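PDB 2D0W: cytochrome cL, which carries electrons through its heme, probably as the acceptor for methanol dehydrogenase in the periplasmic oxidation of methanol. Local coordinates for residues Val44-Pro49 against Ala160-Lys166. Residues are numbered along the deposited sequence; the frame is centred on the assembly and turned at random.
Sequences VAGCLP and AEKAQCK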
ATOM      1  N   VAL A  44       1.358  -8.546   7.068  1.00 20.26           N
ATOM      2  CA  VAL A  44       0.965  -8.723   8.474  1.00 20.96           C
ATOM      3  C   VAL A  44      -0.558  -8.762   8.472  1.00 21.19           C
ATOM      4  O   VAL A  44      -1.215  -7.712   8.283  1.00 21.14           O
ATOM      5  CB  VAL A  44       1.473  -7.570   9.408  1.00 22.05           C
ATOM      6  CG1 VAL A  44       1.048  -7.805  10.866  1.00 22.20           C
ATOM      7  CG2 VAL A  44       2.972  -7.355   9.301  1.00 22.95           C
ATOM      8  N   ALA A  45      -1.133  -9.953   8.662  1.00 20.03           N
ATOM      9  CA  ALA A  45      -2.590 -10.106   8.569  1.00 20.36           C
ATOM     10  C   ALA A  45      -3.324  -9.085   9.432  1.00 19.71           C
ATOM     11  O   ALA A  45      -4.375  -8.601   9.037  1.00 18.80           O
ATOM     12  CB  ALA A  45      -3.040 -11.525   8.910  1.00 21.02           C
ATOM     13  N   GLY A  46      -2.729  -8.709  10.570  1.00 17.93           N
ATOM     14  CA  GLY A  46      -3.417  -7.876  11.561  1.00 18.62           C
ATOM     15  C   GLY A  46      -3.684  -6.464  11.045  1.00 19.68           C
ATOM     16  O   GLY A  46      -4.633  -5.812  11.460  1.00 17.31           O
ATOM     17  N   CYS A  47      -2.844  -6.020  10.112  1.00 19.40           N
ATOM     18  CA  CYS A  47      -2.926  -4.675   9.529  1.00 20.52           C
ATOM     19  C   CYS A  47      -3.907  -4.554   8.354  1.00 19.82           C
ATOM     20  O   CYS A  47      -4.229  -3.450   7.916  1.00 17.09           O
ATOM     21  CB  CYS A  47      -1.531  -4.265   9.065  1.00 23.36           C
ATOM     22  SG  CYS A  47      -0.366  -4.400  10.413  1.00 27.81           S
ATOM     23  N   LEU A  48      -4.368  -5.700   7.850  1.00 18.47           N
ATOM     24  CA  LEU A  48      -5.175  -5.753   6.613  1.00 18.20           C
ATOM     25  C   LEU A  48      -6.565  -5.177   6.637  1.00 18.01           C
ATOM     26  O   LEU A  48      -6.889  -4.397   5.730  1.00 20.06           O
ATOM     27  CB  LEU A  48      -5.149  -7.144   5.952  1.00 16.71           C
ATOM     28  CG  LEU A  48      -3.730  -7.628   5.615  1.00 16.42           C
ATOM     29  CD1 LEU A  48      -3.768  -9.072   5.173  1.00 14.48           C
ATOM     30  CD2 LEU A  48      -2.986  -6.722   4.611  1.00 15.05           C
ATOM     31  N   PRO A  49      -7.406  -5.538   7.650  1.00 18.00           N
ATOM     32  CA  PRO A  49      -8.736  -4.894   7.721  1.00 16.77           C
ATOM     33  C   PRO A  49      -8.694  -3.362   7.682  1.00 17.02           C
ATOM     34  O   PRO A  49      -9.509  -2.736   7.008  1.00 17.67           O
ATOM     35  CB  PRO A  49      -9.274  -5.445   9.059  1.00 15.86           C
ATOM     36  CG  PRO A  49      -8.568  -6.754   9.312  1.00 19.08           C
ATOM     37  CD  PRO A  49      -7.187  -6.542   8.726  1.00 16.94           C
ATOM     38  N   ALA A 160      -8.165 -11.941  10.361  1.00 27.02           N
ATOM     39  CA  ALA A 160      -7.264 -10.784  10.329  1.00 27.91           C
ATOM     40  C   ALA A 160      -7.656  -9.820  11.447  1.00 28.24           C
ATOM     41  O   ALA A 160      -6.802  -9.294  12.169  1.00 28.28           O
ATOM     42  CB  ALA A 160      -7.348 -10.098   8.955  1.00 28.63           C
ATOM     43  N   GLU A 161      -8.963  -9.613  11.595  1.00 28.36           N
ATOM     44  CA  GLU A 161      -9.478  -8.684  12.607  1.00 30.38           C
ATOM     45  C   GLU A 161      -9.114  -9.063  14.038  1.00 30.53           C
ATOM     46  O   GLU A 161      -8.998  -8.181  14.874  1.00 29.85           O
ATOM     47  CB  GLU A 161     -10.979  -8.482  12.480  1.00 31.27           C
ATOM     48  CG  GLU A 161     -11.361  -7.445  11.447  1.00 35.53           C
ATOM     49  CD  GLU A 161     -12.801  -7.575  10.987  1.00 38.92           C
ATOM     50  OE1 GLU A 161     -13.243  -6.646  10.258  1.00 40.02           O
ATOM     51  OE2 GLU A 161     -13.485  -8.587  11.358  1.00 39.63           O
ATOM     52  N   LYS A 162      -8.914 -10.351  14.305  1.00 29.82           N
ATOM     53  CA  LYS A 162      -8.522 -10.811  15.648  1.00 31.27           C
ATOM     54  C   LYS A 162      -7.009 -10.746  15.921  1.00 31.61           C
ATOM     55  O   LYS A 162      -6.554 -10.986  17.050  1.00 31.89           O
ATOM     56  CB  LYS A 162      -9.042 -12.233  15.913  1.00 30.76           C
ATOM     57  CG  LYS A 162     -10.525 -12.389  15.824  1.00 30.93           C
ATOM     58  CD  LYS A 162     -10.934 -13.842  16.093  1.00 33.03           C
ATOM     59  CE  LYS A 162     -12.444 -13.993  16.331  1.00 33.65           C
ATOM     60  NZ  LYS A 162     -13.185 -14.551  15.176  1.00 36.87           N
ATOM     61  N   ALA A 163      -6.225 -10.425  14.894  1.00 31.80           N
ATOM     62  CA  ALA A 163      -4.791 -10.362  15.030  1.00 32.18           C
ATOM     63  C   ALA A 163      -4.317  -8.937  15.253  1.00 33.05           C
ATOM     64  O   ALA A 163      -5.045  -7.946  14.969  1.00 33.11           O
ATOM     65  CB  ALA A 163      -4.120 -10.956  13.795  1.00 31.76           C
ATOM     66  N   GLN A 164      -3.091  -8.840  15.758  1.00 33.67           N
ATOM     67  CA  GLN A 164      -2.501  -7.551  16.085  1.00 35.22           C
ATOM     68  C   GLN A 164      -1.818  -6.992  14.870  1.00 33.48           C
ATOM     69  O   GLN A 164      -1.190  -7.710  14.111  1.00 34.43           O
ATOM     70  CB  GLN A 164      -1.462  -7.680  17.198  1.00 36.23           C
ATOM     71  CG  GLN A 164      -1.981  -8.265  18.492  1.00 38.58           C
ATOM     72  CD  GLN A 164      -0.929  -8.203  19.598  1.00 40.29           C
ATOM     73  OE1 GLN A 164       0.278  -8.224  19.334  1.00 41.20           O
ATOM     74  NE2 GLN A 164      -1.387  -8.115  20.841  1.00 41.40           N
ATOM     75  N   CYS A 165      -1.945  -5.697  14.689  1.00 33.41           N
ATOM     76  CA  CYS A 165      -1.163  -5.036  13.692  1.00 32.96           C
ATOM     77  C   CYS A 165       0.044  -4.502  14.422  1.00 33.62           C
ATOM     78  O   CYS A 165      -0.052  -3.552  15.180  1.00 32.12           O
ATOM     79  CB  CYS A 165      -1.953  -3.929  13.029  1.00 31.62           C
ATOM     80  SG  CYS A 165      -0.991  -3.020  11.799  1.00 32.24           S
ATOM     81  N   LYS A 166       1.167  -5.174  14.224  1.00 35.21           N
ATOM     82  CA  LYS A 166       2.455  -4.790  14.810  1.00 37.95           C
ATOM     83  C   LYS A 166       3.491  -5.286  13.827  1.00 38.25           C
ATOM     84  O   LYS A 166       3.226  -6.229  13.094  1.00 39.63           O
ATOM     85  CB  LYS A 166       2.651  -5.457  16.178  1.00 38.54           C
ATOM     86  CG  LYS A 166       2.840  -6.992  16.112  1.00 40.21           C
ATOM     87  CD  LYS A 166       2.615  -7.691  17.450  1.00 42.39           C
ATOM     88  CE  LYS A 166       3.777  -7.435  18.440  1.00 43.71           C
ATOM     89  NZ  LYS A 166       3.636  -8.211  19.725  1.00 43.83           N
TER
HETATM   90  O   HOH W   1      -6.769  -6.250  13.085  1.00 26.09           O
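Cys-47 and Cys-165 are joined by a disulfide, SG to SG 2.1 Å, whose torsion about the S–S bond, 98°, is close to the relaxed right angle. The two sulfurs leave their backbones differently: that of Cys-165 stands anti to its own nitrogen (chi1 178°), whereas that of Cys-47 is anti to the carbonyl carbon. Tyr-41 packs on both half-cystines, and Lys-117 of helix 112-124 touches Cys-165.

Beside this covalent link the backbones come together at Gly-46. Its CA points a hydrogen almost straight (168°) at O of Gln-164, a CA-H...O contact of 3.4 Å; with no side chain on Gly-46, the carbonyl of Gln-164 comes directly up to its CA. A water also lies between the segments, within hydrogen-bonding distance of O of Gly-46 (2.7 Å) and of O of Ala-163, though it cannot serve every acceptor around it at once.

Apolar packing centres on the Pro-49 ring. The methyl of Ala-160 sits against its CG and CD, 3.6 Å from CD. The ring then carries on to Glu-161, whose methylene CG lies 3.6 Å from CG of Pro-49, the two side chains crossing at a slant.

Two methyls make van der Waals contact with backbone carbonyls instead: CB of Ala-160 meets O of Ala-45, and beyond the disulfide CG1 of Val-44 rests 3.5 Å from O of Lys-166.

This is a surface disulfide cross-link of an all-helical, single-heme cytochrome c: it ties the turn leading into helix 48-58, which precedes the heme-binding cysteines, to the C-terminal tail that follows helix 149-161.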